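Acyl-coenzyme A oxidase acox-1.1 (Caenorhabditis elegans, PDB 5K3H) catalyses the FAD-dependent desaturation of acyl-CoAs to trans-2-enoyl-CoAs, the first step of peroxisomal beta-oxidation, passing electrons to oxygen to give hydrogen peroxide. Local coordinates at residues 47-51 and 101-105. Numbering follows the deposited sequence.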
ATOM      1  N   ILE B  47      -5.957  29.253  15.191  1.00 25.07           N
ATOM      2  CA  ILE B  47      -4.550  28.939  14.950  1.00 25.59           C
ATOM      3  C   ILE B  47      -4.239  28.965  13.458  1.00 25.58           C
ATOM      4  O   ILE B  47      -3.211  29.508  13.029  1.00 26.83           O
ATOM      5  CB  ILE B  47      -4.191  27.576  15.565  1.00 25.97           C
ATOM      6  CG1 ILE B  47      -4.200  27.628  17.087  1.00 26.70           C
ATOM      7  CG2 ILE B  47      -2.870  27.074  15.022  1.00 26.27           C
ATOM      8  CD1 ILE B  47      -4.254  26.245  17.713  1.00 27.25           C
ATOM      9  N   THR B  48      -5.104  28.343  12.653  1.00 24.75           N
ATOM     10  CA  THR B  48      -4.918  28.324  11.205  1.00 24.41           C
ATOM     11  C   THR B  48      -4.914  29.733  10.638  1.00 25.45           C
ATOM     12  O   THR B  48      -4.054  30.079   9.823  1.00 25.95           O
ATOM     13  CB  THR B  48      -6.015  27.461  10.571  1.00 23.60           C
ATOM     14  OG1 THR B  48      -5.830  26.112  10.988  1.00 22.98           O
ATOM     15  CG2 THR B  48      -6.018  27.523   9.048  1.00 23.05           C
ATOM     16  N   ALA B  49      -5.885  30.560  11.054  1.00 26.35           N
ATOM     17  CA  ALA B  49      -5.965  31.932  10.568  1.00 26.97           C
ATOM     18  C   ALA B  49      -4.735  32.733  10.981  1.00 27.98           C
ATOM     19  O   ALA B  49      -4.177  33.494  10.181  1.00 27.88           O
ATOM     20  CB  ALA B  49      -7.237  32.590  11.094  1.00 26.92           C
ATOM     21  N   LYS B  50      -4.260  32.536  12.206  1.00 28.96           N
ATOM     22  CA  LYS B  50      -3.057  33.236  12.628  1.00 30.92           C
ATOM     23  C   LYS B  50      -1.863  32.825  11.770  1.00 31.30           C
ATOM     24  O   LYS B  50      -1.086  33.676  11.319  1.00 31.40           O
ATOM     25  CB  LYS B  50      -2.802  32.965  14.115  1.00 32.60           C
ATOM     26  CG  LYS B  50      -1.562  33.655  14.694  1.00 34.82           C
ATOM     27  CD  LYS B  50      -1.668  35.180  14.590  1.00 35.23           C
ATOM     28  CE  LYS B  50      -0.554  35.859  15.370  1.00 36.09           C
ATOM     29  NZ  LYS B  50      -0.741  37.352  15.415  1.00 37.20           N
ATOM     30  N   LEU B  51      -1.709  31.526  11.504  1.00 29.23           N
ATOM     31  CA  LEU B  51      -0.582  31.090  10.685  1.00 29.11           C
ATOM     32  C   LEU B  51      -0.637  31.676   9.271  1.00 30.91           C
ATOM     33  O   LEU B  51       0.408  31.872   8.630  1.00 31.54           O
ATOM     34  CB  LEU B  51      -0.547  29.566  10.634  1.00 28.31           C
ATOM     35  CG  LEU B  51      -0.156  28.848  11.920  1.00 27.40           C
ATOM     36  CD1 LEU B  51      -0.575  27.379  11.844  1.00 27.32           C
ATOM     37  CD2 LEU B  51       1.330  28.981  12.200  1.00 26.99           C
ATOM     38  N   LEU B 101      -0.817  22.759  15.627  1.00 26.50           N
ATOM     39  CA  LEU B 101       0.224  23.656  15.141  1.00 26.30           C
ATOM     40  C   LEU B 101       1.299  22.897  14.366  1.00 26.37           C
ATOM     41  O   LEU B 101       1.687  23.303  13.262  1.00 26.39           O
ATOM     42  CB  LEU B 101       0.839  24.405  16.331  1.00 26.64           C
ATOM     43  CG  LEU B 101       2.063  25.306  16.145  1.00 26.95           C
ATOM     44  CD1 LEU B 101       1.746  26.558  15.334  1.00 27.99           C
ATOM     45  CD2 LEU B 101       2.647  25.659  17.513  1.00 27.79           C
ATOM     46  N   ASN B 102       1.762  21.765  14.904  1.00 24.40           N
ATOM     47  CA  ASN B 102       2.790  21.005  14.208  1.00 24.52           C
ATOM     48  C   ASN B 102       2.272  20.434  12.886  1.00 23.82           C
ATOM     49  O   ASN B 102       3.010  20.408  11.892  1.00 22.21           O
ATOM     50  CB  ASN B 102       3.351  19.909  15.119  1.00 25.87           C
ATOM     51  CG  ASN B 102       4.384  20.455  16.160  1.00 28.78           C
ATOM     52  OD1 ASN B 102       4.886  21.595  16.054  1.00 28.99           O
ATOM     53  ND2 ASN B 102       4.682  19.640  17.167  1.00 30.56           N
ATOM     54  N   ASN B 103       1.010  19.976  12.846  1.00 23.38           N
ATOM     55  CA  ASN B 103       0.451  19.435  11.597  1.00 24.49           C
ATOM     56  C   ASN B 103       0.428  20.485  10.491  1.00 24.09           C
ATOM     57  O   ASN B 103       0.745  20.175   9.338  1.00 22.14           O
ATOM     58  CB  ASN B 103      -0.976  18.922  11.810  1.00 24.98           C
ATOM     59  CG  ASN B 103      -1.050  17.701  12.680  1.00 25.25           C
ATOM     60  OD1 ASN B 103      -0.123  16.894  12.735  1.00 25.29           O
ATOM     61  ND2 ASN B 103      -2.171  17.556  13.381  1.00 26.41           N
ATOM     62  N   GLU B 104       0.005  21.718  10.821  1.00 22.28           N
ATOM     63  CA  GLU B 104       0.014  22.828   9.866  1.00 23.44           C
ATOM     64  C   GLU B 104       1.433  23.158   9.420  1.00 21.82           C
ATOM     65  O   GLU B 104       1.716  23.284   8.222  1.00 21.92           O
ATOM     66  CB  GLU B 104      -0.613  24.080  10.497  1.00 25.73           C
ATOM     67  CG  GLU B 104      -2.127  24.117  10.584  1.00 26.53           C
ATOM     68  CD  GLU B 104      -2.769  24.982   9.502  1.00 28.07           C
ATOM     69  OE1 GLU B 104      -2.054  25.720   8.782  1.00 29.35           O
ATOM     70  OE2 GLU B 104      -4.004  24.871   9.335  1.00 29.83           O
ATOM     71  N   VAL B 105       2.335  23.333  10.380  1.00 25.25           N
ATOM     72  CA  VAL B 105       3.669  23.850  10.088  1.00 24.12           C
ATOM     73  C   VAL B 105       4.620  22.729   9.692  1.00 23.33           C
ATOM     74  O   VAL B 105       5.226  22.778   8.622  1.00 22.31           O
ATOM     75  CB  VAL B 105       4.183  24.680  11.297  1.00 24.16           C
ATOM     76  CG1 VAL B 105       5.644  25.089  11.153  1.00 24.30           C
ATOM     77  CG2 VAL B 105       3.348  25.937  11.441  1.00 23.89           C
TER
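I47 points its CA-to-CB bond toward 101-105 but stops short of it, its CG2 staying 4.6 Å from CA of L101; its branched, buried bulk instead fills space against I90 and against E97 and H100, just ahead of L101 on the partner helix. T48 supplies the polar link: its OG1 lies 2.8 Å from OE2 of E104, and OG1 also has the backbone O of R44 and NE2 of H100 as partners. A short hydroxyl side chain suits this place, because it reaches the carboxylate without pushing apart backbones whose CA atoms, T48 to E104, are 7.5 Å apart. Buried E104 would be costly without compensation, which R623 provides by a salt bridge to OE1. A49 and K50 turn off the interface, and one turn after I47 L51 returns to it. Its forked end spans the opposing surface: CD1 rests 3.6 Å from CB of E104, while CD2 meets CG2 of V105 at 3.7 Å and CD1 of L101 at 4.0 Å. L101 and V105, one turn apart, thus offer L51 two apolar contacts. The axes of the two short segments point the same general way, inclined by 38° (signed crossing angle -38°), with a closest approach of 10.7 Å, within the helical N-terminal region of the acyl-CoA oxidase fold and away from the FAD, ATP and substrate sites. Helix 68-85 packs L82 against L101 and V105, while helix 622-625, from far along the chain, brings R623 against L51 and binds the pair through E104 and the carbonyl of T48.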